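Local atomic coordinates of OLD nuclease (Thermus scotoductus, PDB entry 6P74), a protein that degrades linear and supercoiled double-stranded DNA from 5' to 3', nicks circular DNA, and hydrolyses ATP in a DNA-stimulated manner. Residues Thr24-Pro29 and Arg324-Asp329. Numbering follows the deposited sequence.
With SO4 (sulfate ion), chain H.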
ATOM      1  N   THR A  24     -10.644 -20.168  -6.643  1.00 67.97           N
ATOM      2  CA  THR A  24      -9.769 -20.250  -5.479  1.00 64.71           C
ATOM      3  C   THR A  24     -10.261 -19.215  -4.475  1.00 67.22           C
ATOM      4  O   THR A  24     -10.213 -18.011  -4.750  1.00 69.52           O
ATOM      5  CB  THR A  24      -8.306 -20.025  -5.857  1.00 65.10           C
ATOM      6  OG1 THR A  24      -7.956 -20.845  -6.987  1.00 69.43           O
ATOM      7  CG2 THR A  24      -7.416 -20.387  -4.699  1.00 61.88           C
ATOM      8  N   ALA A  25     -10.760 -19.685  -3.322  1.00 62.32           N
ATOM      9  CA  ALA A  25     -11.345 -18.831  -2.293  1.00 63.33           C
ATOM     10  C   ALA A  25     -10.380 -18.829  -1.120  1.00 69.43           C
ATOM     11  O   ALA A  25     -10.181 -19.864  -0.471  1.00 68.83           O
ATOM     12  CB  ALA A  25     -12.724 -19.328  -1.855  1.00 61.82           C
ATOM     13  N   ILE A  26      -9.794 -17.671  -0.845  1.00 66.61           N
ATOM     14  CA  ILE A  26      -8.719 -17.539   0.128  1.00 65.67           C
ATOM     15  C   ILE A  26      -9.276 -16.848   1.363  1.00 72.45           C
ATOM     16  O   ILE A  26      -9.746 -15.708   1.279  1.00 79.03           O
ATOM     17  CB  ILE A  26      -7.542 -16.757  -0.459  1.00 64.50           C
ATOM     18  CG1 ILE A  26      -7.133 -17.371  -1.812  1.00 64.05           C
ATOM     19  CG2 ILE A  26      -6.433 -16.679   0.550  1.00 63.77           C
ATOM     20  CD1 ILE A  26      -5.842 -16.809  -2.390  1.00 63.06           C
ATOM     21  N   VAL A  27      -9.229 -17.533   2.508  1.00 76.83           N
ATOM     22  CA  VAL A  27      -9.783 -17.021   3.758  1.00 77.02           C
ATOM     23  C   VAL A  27      -8.730 -17.102   4.856  1.00 76.19           C
ATOM     24  O   VAL A  27      -7.743 -17.836   4.756  1.00 75.15           O
ATOM     25  CB  VAL A  27     -11.045 -17.783   4.192  1.00 80.86           C
ATOM     26  CG1 VAL A  27     -11.945 -18.027   3.008  1.00 80.01           C
ATOM     27  CG2 VAL A  27     -10.647 -19.091   4.843  1.00 85.06           C
ATOM     28  N   GLY A  28      -8.964 -16.346   5.923  1.00 80.18           N
ATOM     29  CA  GLY A  28      -8.053 -16.278   7.040  1.00 82.78           C
ATOM     30  C   GLY A  28      -8.083 -14.896   7.657  1.00 88.15           C
ATOM     31  O   GLY A  28      -8.658 -13.963   7.089  1.00 96.16           O
ATOM     32  N   PRO A  29      -7.467 -14.729   8.825  1.00 86.45           N
ATOM     33  CA  PRO A  29      -7.522 -13.433   9.518  1.00 90.63           C
ATOM     34  C   PRO A  29      -6.693 -12.354   8.824  1.00100.50           C
ATOM     35  O   PRO A  29      -5.836 -12.603   7.967  1.00 94.80           O
ATOM     36  CB  PRO A  29      -6.962 -13.748  10.905  1.00 86.88           C
ATOM     37  CG  PRO A  29      -7.152 -15.233  11.058  1.00 86.77           C
ATOM     38  CD  PRO A  29      -6.882 -15.772   9.677  1.00 82.87           C
ATOM     39  N   ARG A 324      -8.721 -22.175   0.529  1.00 62.15           N
ATOM     40  CA  ARG A 324      -7.368 -21.990   1.032  1.00 63.90           C
ATOM     41  C   ARG A 324      -7.480 -21.151   2.289  1.00 64.10           C
ATOM     42  O   ARG A 324      -7.998 -20.028   2.234  1.00 64.56           O
ATOM     43  CB  ARG A 324      -6.460 -21.267   0.017  1.00 65.51           C
ATOM     44  CG  ARG A 324      -6.517 -21.769  -1.410  1.00 66.49           C
ATOM     45  CD  ARG A 324      -5.868 -23.129  -1.536  1.00 66.41           C
ATOM     46  NE  ARG A 324      -5.869 -23.535  -2.931  1.00 73.27           N
ATOM     47  CZ  ARG A 324      -6.828 -24.254  -3.497  1.00 67.68           C
ATOM     48  NH1 ARG A 324      -7.865 -24.678  -2.770  1.00 55.02           N
ATOM     49  NH2 ARG A 324      -6.742 -24.546  -4.784  1.00 64.64           N
ATOM     50  N   LEU A 325      -6.977 -21.665   3.408  1.00 62.87           N
ATOM     51  CA  LEU A 325      -7.044 -20.950   4.683  1.00 64.72           C
ATOM     52  C   LEU A 325      -5.641 -20.520   5.097  1.00 62.71           C
ATOM     53  O   LEU A 325      -4.727 -21.351   5.172  1.00 66.89           O
ATOM     54  CB  LEU A 325      -7.722 -21.817   5.752  1.00 66.84           C
ATOM     55  CG  LEU A 325      -7.752 -21.386   7.221  1.00 73.14           C
ATOM     56  CD1 LEU A 325      -8.335 -20.014   7.406  1.00 76.48           C
ATOM     57  CD2 LEU A 325      -8.573 -22.393   8.009  1.00 80.37           C
ATOM     58  N   VAL A 326      -5.468 -19.222   5.343  1.00 66.86           N
ATOM     59  CA  VAL A 326      -4.157 -18.600   5.531  1.00 71.23           C
ATOM     60  C   VAL A 326      -4.100 -18.006   6.932  1.00 77.18           C
ATOM     61  O   VAL A 326      -4.999 -17.254   7.325  1.00 77.27           O
ATOM     62  CB  VAL A 326      -3.882 -17.511   4.472  1.00 72.42           C
ATOM     63  CG1 VAL A 326      -2.509 -16.835   4.702  1.00 73.79           C
ATOM     64  CG2 VAL A 326      -3.941 -18.083   3.075  1.00 69.61           C
ATOM     65  N   ARG A 327      -3.049 -18.333   7.684  1.00 81.31           N
ATOM     66  CA  ARG A 327      -2.916 -17.768   9.021  1.00 82.94           C
ATOM     67  C   ARG A 327      -1.490 -17.946   9.523  1.00 88.49           C
ATOM     68  O   ARG A 327      -0.704 -18.716   8.959  1.00 89.35           O
ATOM     69  CB  ARG A 327      -3.926 -18.391   9.989  1.00 82.81           C
ATOM     70  CG  ARG A 327      -3.548 -19.723  10.496  1.00 82.09           C
ATOM     71  CD  ARG A 327      -4.764 -20.411  11.032  1.00 92.49           C
ATOM     72  NE  ARG A 327      -4.808 -21.745  10.468  1.00101.04           N
ATOM     73  CZ  ARG A 327      -5.795 -22.611  10.624  1.00 93.86           C
ATOM     74  NH1 ARG A 327      -6.872 -22.303  11.346  1.00 87.48           N
ATOM     75  NH2 ARG A 327      -5.685 -23.790  10.035  1.00 92.33           N
ATOM     76  N   LYS A 328      -1.158 -17.189  10.575  1.00 87.44           N
ATOM     77  CA  LYS A 328       0.163 -17.240  11.186  1.00 88.94           C
ATOM     78  C   LYS A 328       0.153 -18.240  12.337  1.00 93.73           C
ATOM     79  O   LYS A 328      -0.783 -18.266  13.140  1.00 94.74           O
ATOM     80  CB  LYS A 328       0.590 -15.854  11.685  1.00 90.36           C
ATOM     81  CG  LYS A 328       0.787 -14.814  10.573  1.00 83.05           C
ATOM     82  CD  LYS A 328       1.399 -13.479  11.070  1.00 84.24           C
ATOM     83  CE  LYS A 328       1.605 -12.482   9.895  1.00 80.95           C
ATOM     84  NZ  LYS A 328       2.472 -11.296  10.183  1.00 92.64           N
ATOM     85  N   ASP A 329       1.185 -19.082  12.403  1.00102.01           N
ATOM     86  CA  ASP A 329       1.271 -20.092  13.450  1.00104.14           C
ATOM     87  C   ASP A 329       1.912 -19.485  14.705  1.00113.03           C
ATOM     88  O   ASP A 329       2.159 -18.275  14.788  1.00107.74           O
ATOM     89  CB  ASP A 329       2.001 -21.345  12.936  1.00 99.05           C
ATOM     90  CG  ASP A 329       3.538 -21.206  12.905  1.00105.15           C
ATOM     91  OD1 ASP A 329       4.113 -20.176  13.338  1.00107.84           O
ATOM     92  OD2 ASP A 329       4.182 -22.167  12.427  1.00107.26           O
TER
HETATM   93  S   SO4 H 607      -3.928 -15.997  13.390  1.00198.05           S
HETATM   94  O1  SO4 H 607      -3.906 -17.202  14.213  1.00197.65           O
HETATM   95  O2  SO4 H 607      -4.742 -16.264  12.214  1.00201.81           O
HETATM   96  O3  SO4 H 607      -4.497 -14.874  14.133  1.00195.21           O
HETATM   97  O4  SO4 H 607      -2.571 -15.667  12.971  1.00200.25           O
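Ala25, Val27, Arg324 and Val326 join two neighbouring parallel strands through three backbone hydrogen bonds. Arg324 N donates to Ala25 O at 2.9 Å. Val27 N donates to Arg324 O at 2.8 Å, in a nearly straight bond (171° at the hydrogen). Val326 N then donates to Val27 O at 2.7 Å. The same carbonyls also receive CA-H...O contacts: Arg324 O from Ile26 CA and Val27 O from Leu325 CA. A third such contact, Gly28 CA to Val326 O at 3.2 Å, carries the pairing just past the end of strand 23-27.

This pair lies inside the mixed sheet of the ATPase domain, with strand 304-308 on the far side of 23-27 and strand 334-337 on the far side of 323-328. Strand 23-27 leads directly into the Walker A P-loop, whose residues 31-35 are the inferred ATP site and whose Lys34 NZ donates a hydrogen bond to Gly28 O. The backbone of Gly28 (phi 147°) calls for glycine: a beta carbon would be jammed against the carbonyl O of Val27 and would also run into Val326 O.

Apolar contacts form on both faces of the sheet. On one face Ile26 CG2 meets Val326 CG2 at 3.8 Å, and helix 34-45 packs over both residues. Ile26 CG1 is anti to the carbonyl carbon (chi1 -51°), which leaves the CG2 branch anti to the backbone N, where it meets Val326. On the other face Val27 CG2 touches Leu325 CD1 at 3.6 Å.

Thr24 CG2 packs on Arg324 CG at 3.7 Å and lies over one face of the guanidinium, offset toward the rim. Arg324 NE and NH1 donate hydrogen bonds to Pro19 O and Glu321 O, and Thr24 OG1 hydrogen-bonds to Gly21 O. A sulfate, probably from the crystallisation liquor, accepts a hydrogen bond at O4 from Lys328 N (3.2 Å).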